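Local structure of WbbM protein (Klebsiella pneumoniae, 6U4B) at residues Glu111-Ser116 against Lys278-Thr283; Ile306-Asn311 against Asn340-Leu345; Ile434-Phe439 against Tyr502-Gln507. The protein is a trimeric, bifunctional glycosyltransferase that probably builds O-antigen polysaccharide by adding sugars to a growing chain. All coordinates share one frame; numbering follows the deposited sequence.

Contact 1 of 3, residues Glu111-Ser116 against Lys278-Thr283; sequences EKQTFS and KELQRT
The side-chain oxygen of Gln281 is gripped by two N-H groups: Phe115 N donates to OE1 over 3.2 Å, and Asn108 ND2 supplies a second bond. The other end of the same amide is turned to the carbonyl of the same residue, Gln281 NE2 giving a proton to Phe115 O at 3.0 Å, with that oxygen close to the amide plane. One carboxamide thus pairs with both the N-H and the C=O of a single residue, much as a neighbouring strand would. Its chain is extended beyond CG (chi2 -173°), which carries the group from strand 277-285 across to the loop 111-116, where OE1 also packs 3.0 Å from the peptide carbon Gln113 C. At the rim of the Phe115 ring OE1 lies in the ring plane, 3.4 Å from CD2, while Lys112 CE sits over one ring face, 3.7 Å above the plane.

Gln113 returns the gesture, its chain bent at chi2 (-72°) and running past that of Gln281 in the opposite direction. Its OE1 accepts from Gln281 N at 2.9 Å, in the carbonyl plane, and its NE2 goes back to Asn108 O and Ser110 O while touching Leu280 CD2 at 3.4 Å. The strand is interrupted here between its pairing with strand 152-159 and that with strand 122-125, and side-chain bonds are added to the backbone ones at this break; the loop 111-116 belongs to the DUF4422 region. With donors at OE1, and Phe115 O and Glu117 OE1 as acceptors for NE2, the Gln281 amide has its flip fixed by its surroundings.

Contact 2 of 3, residues Ile306-Asn311 against Asn340-Leu345; sequences ISFDDN and NKVSYL
Val342 and Phe308 approach obliquely: CG2 of the valine stands 4.0 Å from CE2 of the ring. The phenylalanine's CB points away from 340-345, but with CG lodged between the backbone N and the carbonyl carbon (chi1 53°) the ring comes back toward Val342, and Ile306 CG2 meets its edge in plane. Nearer the surface, Asp309 CB and Asn340 CB lie beside each other at 4.0 Å, and Asn340 N donates to Phe308 O (3.2 Å). A water extends the link, accepting from Asp310 N at 3.1 Å and donating to Asn340 O at 2.6 Å.

Asp310 turns its carboxylate toward the start of helix 344-352, with CG anti to its own N (chi1 -170°). Ser343 N reaches OD2 in a short, nearly straight bond of 2.7 Å, coming from above the carboxylate plane, and Asn346 ND2 binds the same oxygen. Ser343 is the N-cap, its OG serving Asn346 N.

The contact joins the C-terminal ends of two parallel strands of a beta-alpha-beta unit, as expected for a GT-A-type family 8 domain; the Phe308 side chain is about 8 Å from that of the magnesium ligand Asp408. A carboxylate beside the helix N terminus should interact favourably with the helix dipole, so Asp310 probably adds electrostatic as well as hydrogen-bonded hold.

Contact 3 of 3, residues Ile434-Phe439 against Tyr502-Gln507; sequences IVMEGF and YWFLDQ
Phe439 presents its ring edge to Phe504, whose CZ lies near the plane of that ring, 3.8 Å from Phe439 CE2; over one face of Phe439 sits Val435 O, a helical turn earlier and 3.5 Å above the plane. The Trp503 ring has Phe504 CE2 over its centre, 3.4 Å above it, so the two adjacent aromatics of the turn lie against each other while both face helix 434-441. Together these rings form a small aromatic cluster in the glycosyltransferase family 8 domain, between the helix that follows strand 428-432 and the type I beta turn, Tyr502 to Leu505, that leads into helix 505-513.

Phe439 and the six-membered ring of Trp503 are 5.9 Å apart between centroids with planes 34° apart, an oblique pairing; its nearest atoms are Phe439 CD2 and Trp503 CH2, at 4.1 Å. The two backbones stay well apart, Met436 CA and Phe504 CA being 10.3 Å from each other, and side chains alone span the interval, without a hydrogen bond. Ala455 of helix 455-461 touches both Phe439 and Trp503, and Leu459 packs on Met436, so a third helix borders the cluster. The Phe504 side chain is about 10 Å from the bound magnesium ion, which places this apolar group near the metal site but not in it.

Met436 completes the arrangement: bent twice, at chi2 (63°) and chi3 (71°), it brings its methyl CE to 3.9 Å from both CD2 and CE2 of Phe504.

In the fold
From the N terminus the three contacts follow in series, none nested in or crossing another. Contact 1 closes a span of about 160 residues, roughly half of them helical, tying the loop between strands 97-102 and 122-125 to strand 277-285 in the first mixed sheet. The next strand in the chain, 302-309, opens the second sheet and contact 2, which closes a short loop through helix 313-325 and strand 333-340. Contact 3 comes later, joining helix 434-441 to the turn that leads into helix 505-513. Contacts 2 and 3 share the family 8 domain, their nearest atoms about 9 Å apart, whereas contacts 1 and 3 lie on opposite sides of the chain's centre.

Contact 1 of 3, residues Glu111-Ser116 against Lys278-Thr283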
loop_
_atom_site.group_PDB
_atom_site.type_symbol
_atom_site.label_atom_id
_atom_site.label_comp_id
_atom_site.label_asym_id
_atom_site.label_seq_id
_atom_site.Cartn_x
_atom_site.Cartn_y
_atom_site.Cartn_z
ATOM N N GLU A 111 40.171 -49.160 -19.553
ATOM C CA GLU A 111 40.479 -50.490 -20.073
ATOM C C GLU A 111 40.304 -51.561 -19.005
ATOM O O GLU A 111 39.815 -52.660 -19.291
ATOM C CB GLU A 111 41.903 -50.516 -20.629
ATOM C CG GLU A 111 42.083 -49.706 -21.901
ATOM C CD GLU A 111 41.455 -50.375 -23.105
ATOM O OE1 GLU A 111 42.153 -51.163 -23.779
ATOM O OE2 GLU A 111 40.261 -50.124 -23.372
ATOM N N LYS A 112 40.702 -51.265 -17.770
ATOM C CA LYS A 112 40.512 -52.208 -16.675
ATOM C C LYS A 112 39.035 -52.265 -16.306
ATOM O O LYS A 112 38.492 -51.318 -15.727
ATOM C CB LYS A 112 41.357 -51.815 -15.467
ATOM C CG LYS A 112 41.019 -52.625 -14.225
ATOM C CD LYS A 112 42.023 -52.422 -13.106
ATOM C CE LYS A 112 41.637 -53.254 -11.894
ATOM N NZ LYS A 112 42.730 -53.345 -10.892
ATOM N N GLN A 113 38.378 -53.368 -16.660
ATOM C CA GLN A 113 37.019 -53.653 -16.218
ATOM C C GLN A 113 36.999 -54.700 -15.114
ATOM O O GLN A 113 35.994 -55.393 -14.923
ATOM C CB GLN A 113 36.161 -54.096 -17.401
ATOM C CG GLN A 113 35.991 -53.024 -18.465
ATOM C CD GLN A 113 35.074 -51.899 -18.017
ATOM O OE1 GLN A 113 34.169 -52.110 -17.210
ATOM N NE2 GLN A 113 35.303 -50.699 -18.540
ATOM N N THR A 114 38.098 -54.811 -14.369
ATOM C CA THR A 114 38.308 -55.870 -13.389
ATOM C C THR A 114 38.417 -55.317 -11.968
ATOM O O THR A 114 39.046 -55.930 -11.105
ATOM C CB THR A 114 39.560 -56.676 -13.739
ATOM O OG1 THR A 114 39.790 -56.615 -15.151
ATOM C CG2 THR A 114 39.397 -58.131 -13.322
ATOM N N PHE A 115 37.821 -54.155 -11.710
ATOM C CA PHE A 115 37.854 -53.589 -10.371
ATOM C C PHE A 115 36.979 -54.401 -9.424
ATOM O O PHE A 115 35.973 -54.996 -9.825
ATOM C CB PHE A 115 37.397 -52.128 -10.387
ATOM C CG PHE A 115 38.401 -51.184 -10.985
ATOM C CD1 PHE A 115 39.470 -50.722 -10.233
ATOM C CD2 PHE A 115 38.273 -50.751 -12.295
ATOM C CE1 PHE A 115 40.397 -49.854 -10.778
ATOM C CE2 PHE A 115 39.195 -49.882 -12.846
ATOM C CZ PHE A 115 40.259 -49.432 -12.086
ATOM N N SER A 116 37.375 -54.412 -8.153
ATOM C CA SER A 116 36.627 -55.128 -7.126
ATOM C C SER A 116 35.193 -54.611 -7.044
ATOM O O SER A 116 34.964 -53.419 -6.808
ATOM C CB SER A 116 37.321 -54.976 -5.773
ATOM O OG SER A 116 38.727 -54.932 -5.914
ATOM N N LYS A 278 28.801 -52.657 -25.404
ATOM C CA LYS A 278 29.934 -52.788 -24.493
ATOM C C LYS A 278 29.434 -52.555 -23.074
ATOM O O LYS A 278 29.060 -51.432 -22.717
ATOM C CB LYS A 278 31.057 -51.814 -24.849
ATOM C CG LYS A 278 32.337 -52.049 -24.053
ATOM C CD LYS A 278 33.427 -51.036 -24.389
ATOM C CE LYS A 278 34.031 -51.289 -25.763
ATOM N NZ LYS A 278 35.201 -50.401 -26.019
ATOM N N GLU A 279 29.421 -53.616 -22.271
ATOM C CA GLU A 279 28.996 -53.517 -20.884
ATOM C C GLU A 279 30.152 -53.038 -20.016
ATOM O O GLU A 279 31.260 -53.579 -20.087
ATOM C CB GLU A 279 28.476 -54.865 -20.384
ATOM C CG GLU A 279 27.153 -55.279 -21.010
ATOM C CD GLU A 279 26.689 -56.651 -20.557
ATOM O OE1 GLU A 279 25.710 -57.167 -21.134
ATOM O OE2 GLU A 279 27.301 -57.214 -19.625
ATOM N N LEU A 280 29.891 -52.022 -19.201
ATOM C CA LEU A 280 30.899 -51.411 -18.351
ATOM C C LEU A 280 30.538 -51.621 -16.886
ATOM O O LEU A 280 29.381 -51.878 -16.542
ATOM C CB LEU A 280 31.030 -49.911 -18.647
ATOM C CG LEU A 280 31.254 -49.515 -20.107
ATOM C CD1 LEU A 280 31.074 -48.015 -20.275
ATOM C CD2 LEU A 280 32.632 -49.950 -20.583
ATOM N N GLN A 281 31.542 -51.505 -16.022
ATOM C CA GLN A 281 31.301 -51.574 -14.588
ATOM C C GLN A 281 30.598 -50.310 -14.101
ATOM O O GLN A 281 30.716 -49.237 -14.699
ATOM C CB GLN A 281 32.616 -51.762 -13.827
ATOM C CG GLN A 281 33.356 -53.062 -14.122
ATOM C CD GLN A 281 34.562 -53.259 -13.218
ATOM O OE1 GLN A 281 35.606 -52.634 -13.410
ATOM N NE2 GLN A 281 34.418 -54.122 -12.221
ATOM N N ARG A 282 29.862 -50.448 -13.001
ATOM C CA ARG A 282 29.207 -49.330 -12.336
ATOM C C ARG A 282 30.045 -48.866 -11.154
ATOM O O ARG A 282 30.679 -49.673 -10.472
ATOM C CB ARG A 282 27.809 -49.711 -11.837
ATOM C CG ARG A 282 26.864 -50.199 -12.910
ATOM C CD ARG A 282 25.456 -50.422 -12.362
ATOM N NE ARG A 282 25.326 -51.678 -11.623
ATOM C CZ ARG A 282 25.005 -52.843 -12.179
ATOM N NH1 ARG A 282 24.785 -52.922 -13.485
ATOM N NH2 ARG A 282 24.906 -53.934 -11.432
ATOM N N THR A 283 30.037 -47.559 -10.909
ATOM C CA THR A 283 30.716 -46.989 -9.756
ATOM C C THR A 283 29.704 -46.404 -8.779
ATOM O O THR A 283 28.561 -46.100 -9.133
ATOM C CB THR A 283 31.718 -45.900 -10.168
ATOM O OG1 THR A 283 31.020 -44.682 -10.461
ATOM C CG2 THR A 283 32.514 -46.334 -11.392
#

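Contact 2 of 3, residues Ile306-Asn311 against Asn340-Leu345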
loop_
_atom_site.group_PDB
_atom_site.type_symbol
_atom_site.label_atom_id
_atom_site.label_comp_id
_atom_site.label_asym_id
_atom_site.label_seq_id
_atom_site.Cartn_x
_atom_site.Cartn_y
_atom_site.Cartn_z
ATOM N N ILE A 306 22.941 -12.700 1.283
ATOM C CA ILE A 306 22.238 -12.718 2.558
ATOM C C ILE A 306 22.118 -14.167 3.010
ATOM O O ILE A 306 22.065 -15.089 2.191
ATOM C CB ILE A 306 20.842 -12.063 2.452
ATOM C CG1 ILE A 306 20.904 -10.795 1.599
ATOM C CG2 ILE A 306 20.299 -11.737 3.831
ATOM C CD1 ILE A 306 19.545 -10.267 1.186
ATOM N N SER A 307 22.069 -14.365 4.324
ATOM C CA SER A 307 21.967 -15.699 4.897
ATOM C C SER A 307 20.962 -15.681 6.038
ATOM O O SER A 307 21.079 -14.865 6.956
ATOM C CB SER A 307 23.333 -16.189 5.395
ATOM O OG SER A 307 23.224 -17.419 6.085
ATOM N N PHE A 308 19.976 -16.575 5.978
ATOM C CA PHE A 308 19.027 -16.711 7.074
ATOM C C PHE A 308 18.296 -18.040 6.955
ATOM O O PHE A 308 18.288 -18.680 5.898
ATOM C CB PHE A 308 18.024 -15.545 7.115
ATOM C CG PHE A 308 17.307 -15.298 5.813
ATOM C CD1 PHE A 308 17.740 -14.306 4.946
ATOM C CD2 PHE A 308 16.184 -16.037 5.468
ATOM C CE1 PHE A 308 17.076 -14.064 3.757
ATOM C CE2 PHE A 308 15.518 -15.803 4.278
ATOM C CZ PHE A 308 15.963 -14.813 3.420
ATOM N N ASP A 309 17.688 -18.448 8.064
ATOM C CA ASP A 309 16.816 -19.607 8.107
ATOM C C ASP A 309 15.367 -19.141 7.983
ATOM O O ASP A 309 15.086 -17.960 7.751
ATOM C CB ASP A 309 17.067 -20.420 9.384
ATOM C CG ASP A 309 16.897 -19.599 10.654
ATOM O OD1 ASP A 309 16.344 -18.481 10.589
ATOM O OD2 ASP A 309 17.326 -20.074 11.727
ATOM N N ASP A 310 14.427 -20.072 8.160
ATOM C CA ASP A 310 13.022 -19.730 7.963
ATOM C C ASP A 310 12.531 -18.749 9.021
ATOM O O ASP A 310 11.713 -17.870 8.726
ATOM C CB ASP A 310 12.170 -20.997 7.958
ATOM C CG ASP A 310 10.742 -20.732 7.523
ATOM O OD1 ASP A 310 9.839 -20.761 8.385
ATOM O OD2 ASP A 310 10.524 -20.471 6.321
ATOM N N ASN A 311 13.024 -18.869 10.256
ATOM C CA ASN A 311 12.568 -17.981 11.320
ATOM C C ASN A 311 13.017 -16.539 11.116
ATOM O O ASN A 311 12.430 -15.635 11.719
ATOM C CB ASN A 311 13.044 -18.496 12.679
ATOM C CG ASN A 311 12.063 -19.470 13.303
ATOM O OD1 ASN A 311 10.847 -19.287 13.216
ATOM N ND2 ASN A 311 12.586 -20.515 13.933
ATOM N N ASN A 340 18.796 -21.660 4.943
ATOM C CA ASN A 340 18.869 -22.814 5.835
ATOM C C ASN A 340 17.437 -23.273 6.103
ATOM O O ASN A 340 16.812 -22.872 7.087
ATOM C CB ASN A 340 19.609 -22.465 7.129
ATOM C CG ASN A 340 19.651 -23.624 8.114
ATOM O OD1 ASN A 340 19.459 -24.782 7.743
ATOM N ND2 ASN A 340 19.901 -23.311 9.381
ATOM N N LYS A 341 16.924 -24.121 5.207
ATOM C CA LYS A 341 15.595 -24.715 5.336
ATOM C C LYS A 341 14.509 -23.648 5.454
ATOM O O LYS A 341 13.597 -23.746 6.278
ATOM C CB LYS A 341 15.545 -25.691 6.512
ATOM C CG LYS A 341 16.476 -26.888 6.338
ATOM C CD LYS A 341 16.509 -27.761 7.577
ATOM C CE LYS A 341 17.564 -28.852 7.457
ATOM N NZ LYS A 341 17.253 -29.830 6.374
ATOM N N VAL A 342 14.608 -22.616 4.616
ATOM C CA VAL A 342 13.513 -21.669 4.471
ATOM C C VAL A 342 12.366 -22.358 3.746
ATOM O O VAL A 342 12.577 -23.105 2.780
ATOM C CB VAL A 342 13.981 -20.410 3.724
ATOM C CG1 VAL A 342 12.844 -19.404 3.602
ATOM C CG2 VAL A 342 15.168 -19.786 4.439
ATOM N N SER A 343 11.145 -22.127 4.224
ATOM C CA SER A 343 9.984 -22.833 3.704
ATOM C C SER A 343 9.773 -22.518 2.226
ATOM O O SER A 343 10.209 -21.483 1.712
ATOM C CB SER A 343 8.731 -22.460 4.496
ATOM O OG SER A 343 8.345 -21.122 4.233
ATOM N N TYR A 344 9.101 -23.446 1.539
ATOM C CA TYR A 344 8.739 -23.212 0.144
ATOM C C TYR A 344 7.863 -21.972 0.008
ATOM O O TYR A 344 8.043 -21.173 -0.918
ATOM C CB TYR A 344 8.027 -24.439 -0.429
ATOM C CG TYR A 344 7.697 -24.315 -1.898
ATOM C CD1 TYR A 344 6.461 -23.835 -2.315
ATOM C CD2 TYR A 344 8.622 -24.672 -2.871
ATOM C CE1 TYR A 344 6.157 -23.717 -3.658
ATOM C CE2 TYR A 344 8.324 -24.558 -4.215
ATOM C CZ TYR A 344 7.092 -24.080 -4.603
ATOM O OH TYR A 344 6.798 -23.966 -5.942
ATOM N N LEU A 345 6.921 -21.792 0.936
ATOM C CA LEU A 345 6.067 -20.608 0.919
ATOM C C LEU A 345 6.890 -19.331 1.053
ATOM O O LEU A 345 6.700 -18.376 0.293
ATOM C CB LEU A 345 5.026 -20.703 2.036
ATOM C CG LEU A 345 4.036 -19.540 2.163
ATOM C CD1 LEU A 345 3.287 -19.315 0.856
ATOM C CD2 LEU A 345 3.058 -19.797 3.301
HETATM O O HOH W 1 15.105 -23.021 8.994
#

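Contact 3 of 3, residues Ile434-Phe439 against Tyr502-Gln507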
loop_
_atom_site.group_PDB
_atom_site.type_symbol
_atom_site.label_atom_id
_atom_site.label_comp_id
_atom_site.label_asym_id
_atom_site.label_seq_id
_atom_site.Cartn_x
_atom_site.Cartn_y
_atom_site.Cartn_z
ATOM N N ILE A 434 32.272 -0.369 16.770
ATOM C CA ILE A 434 32.360 0.477 17.958
ATOM C C ILE A 434 31.907 -0.256 19.215
ATOM O O ILE A 434 32.272 0.155 20.324
ATOM C CB ILE A 434 31.559 1.779 17.787
ATOM C CG1 ILE A 434 30.057 1.502 17.766
ATOM C CG2 ILE A 434 31.990 2.507 16.521
ATOM C CD1 ILE A 434 29.218 2.757 17.645
ATOM N N VAL A 435 31.131 -1.333 19.081
ATOM C CA VAL A 435 30.789 -2.134 20.253
ATOM C C VAL A 435 32.024 -2.854 20.776
ATOM O O VAL A 435 32.283 -2.872 21.987
ATOM C CB VAL A 435 29.653 -3.121 19.929
ATOM C CG1 VAL A 435 29.408 -4.043 21.113
ATOM C CG2 VAL A 435 28.383 -2.370 19.574
ATOM N N MET A 436 32.810 -3.454 19.877
ATOM C CA MET A 436 34.088 -4.021 20.290
ATOM C C MET A 436 35.022 -2.940 20.816
ATOM O O MET A 436 35.799 -3.189 21.745
ATOM C CB MET A 436 34.736 -4.772 19.127
ATOM C CG MET A 436 36.107 -5.364 19.448
ATOM S SD MET A 436 36.063 -6.609 20.752
ATOM C CE MET A 436 35.232 -7.957 19.910
ATOM N N GLU A 437 34.954 -1.735 20.244
ATOM C CA GLU A 437 35.719 -0.615 20.784
ATOM C C GLU A 437 35.363 -0.371 22.245
ATOM O O GLU A 437 36.239 -0.077 23.066
ATOM C CB GLU A 437 35.471 0.640 19.947
ATOM C CG GLU A 437 36.343 1.832 20.327
ATOM C CD GLU A 437 36.024 3.066 19.505
ATOM O OE1 GLU A 437 35.956 4.172 20.085
ATOM O OE2 GLU A 437 35.830 2.930 18.278
ATOM N N GLY A 438 34.080 -0.503 22.590
ATOM C CA GLY A 438 33.684 -0.373 23.983
ATOM C C GLY A 438 34.122 -1.551 24.831
ATOM O O GLY A 438 34.516 -1.380 25.987
ATOM N N PHE A 439 34.055 -2.764 24.271
ATOM C CA PHE A 439 34.508 -3.940 25.007
ATOM C C PHE A 439 35.979 -3.822 25.384
ATOM O O PHE A 439 36.375 -4.184 26.498
ATOM C CB PHE A 439 34.270 -5.207 24.183
ATOM C CG PHE A 439 32.823 -5.599 24.068
ATOM C CD1 PHE A 439 31.872 -5.058 24.917
ATOM C CD2 PHE A 439 32.418 -6.520 23.115
ATOM C CE1 PHE A 439 30.541 -5.422 24.812
ATOM C CE2 PHE A 439 31.089 -6.887 23.006
ATOM C CZ PHE A 439 30.150 -6.337 23.857
ATOM N N TYR A 502 36.294 -19.443 18.681
ATOM C CA TYR A 502 36.548 -18.030 18.911
ATOM C C TYR A 502 35.351 -17.353 19.567
ATOM O O TYR A 502 34.206 -17.803 19.450
ATOM C CB TYR A 502 36.899 -17.320 17.599
ATOM C CG TYR A 502 38.152 -17.864 16.951
ATOM C CD1 TYR A 502 39.404 -17.375 17.299
ATOM C CD2 TYR A 502 38.083 -18.878 16.004
ATOM C CE1 TYR A 502 40.552 -17.875 16.718
ATOM C CE2 TYR A 502 39.225 -19.382 15.414
ATOM C CZ TYR A 502 40.456 -18.878 15.775
ATOM O OH TYR A 502 41.599 -19.381 15.194
ATOM N N TRP A 503 35.642 -16.244 20.252
ATOM C CA TRP A 503 34.629 -15.541 21.033
ATOM C C TRP A 503 33.438 -15.140 20.169
ATOM O O TRP A 503 32.288 -15.463 20.487
ATOM C CB TRP A 503 35.256 -14.316 21.698
ATOM C CG TRP A 503 34.375 -13.633 22.693
ATOM C CD1 TRP A 503 33.274 -14.153 23.308
ATOM C CD2 TRP A 503 34.521 -12.297 23.191
ATOM N NE1 TRP A 503 32.726 -13.225 24.158
ATOM C CE2 TRP A 503 33.472 -12.077 24.105
ATOM C CE3 TRP A 503 35.435 -11.266 22.951
ATOM C CZ2 TRP A 503 33.312 -10.869 24.781
ATOM C CZ3 TRP A 503 35.275 -10.068 23.623
ATOM C CH2 TRP A 503 34.222 -9.880 24.527
ATOM N N PHE A 504 33.695 -14.441 19.065
ATOM C CA PHE A 504 32.643 -14.022 18.149
ATOM C C PHE A 504 32.695 -14.783 16.828
ATOM O O PHE A 504 32.379 -14.228 15.772
ATOM C CB PHE A 504 32.707 -12.515 17.916
ATOM C CG PHE A 504 32.154 -11.714 19.058
ATOM C CD1 PHE A 504 30.791 -11.497 19.172
ATOM C CD2 PHE A 504 32.993 -11.197 20.028
ATOM C CE1 PHE A 504 30.275 -10.765 20.229
ATOM C CE2 PHE A 504 32.486 -10.465 21.085
ATOM C CZ PHE A 504 31.126 -10.250 21.186
ATOM N N LEU A 505 33.108 -16.047 16.881
ATOM C CA LEU A 505 32.915 -17.022 15.796
ATOM C C LEU A 505 33.549 -16.479 14.516
ATOM O O LEU A 505 34.711 -16.040 14.555
ATOM C CB LEU A 505 31.426 -17.344 15.712
ATOM C CG LEU A 505 30.704 -17.635 17.029
ATOM C CD1 LEU A 505 29.216 -17.831 16.787
ATOM C CD2 LEU A 505 31.299 -18.848 17.731
ATOM N N ASP A 506 32.840 -16.476 13.382
ATOM C CA ASP A 506 33.445 -16.095 12.111
ATOM C C ASP A 506 33.830 -14.623 12.062
ATOM O O ASP A 506 34.712 -14.256 11.276
ATOM C CB ASP A 506 32.497 -16.421 10.955
ATOM C CG ASP A 506 31.163 -15.707 11.074
ATOM O OD1 ASP A 506 30.622 -15.628 12.198
ATOM O OD2 ASP A 506 30.655 -15.221 10.043
ATOM N N GLN A 507 33.190 -13.772 12.865
ATOM C CA GLN A 507 33.630 -12.381 12.938
ATOM C C GLN A 507 35.060 -12.297 13.456
ATOM O O GLN A 507 35.871 -11.516 12.943
ATOM C CB GLN A 507 32.686 -11.559 13.818
ATOM C CG GLN A 507 33.019 -10.067 13.836
ATOM C CD GLN A 507 31.969 -9.231 14.550
ATOM O OE1 GLN A 507 31.068 -8.680 13.919
ATOM N NE2 GLN A 507 32.086 -9.128 15.868
#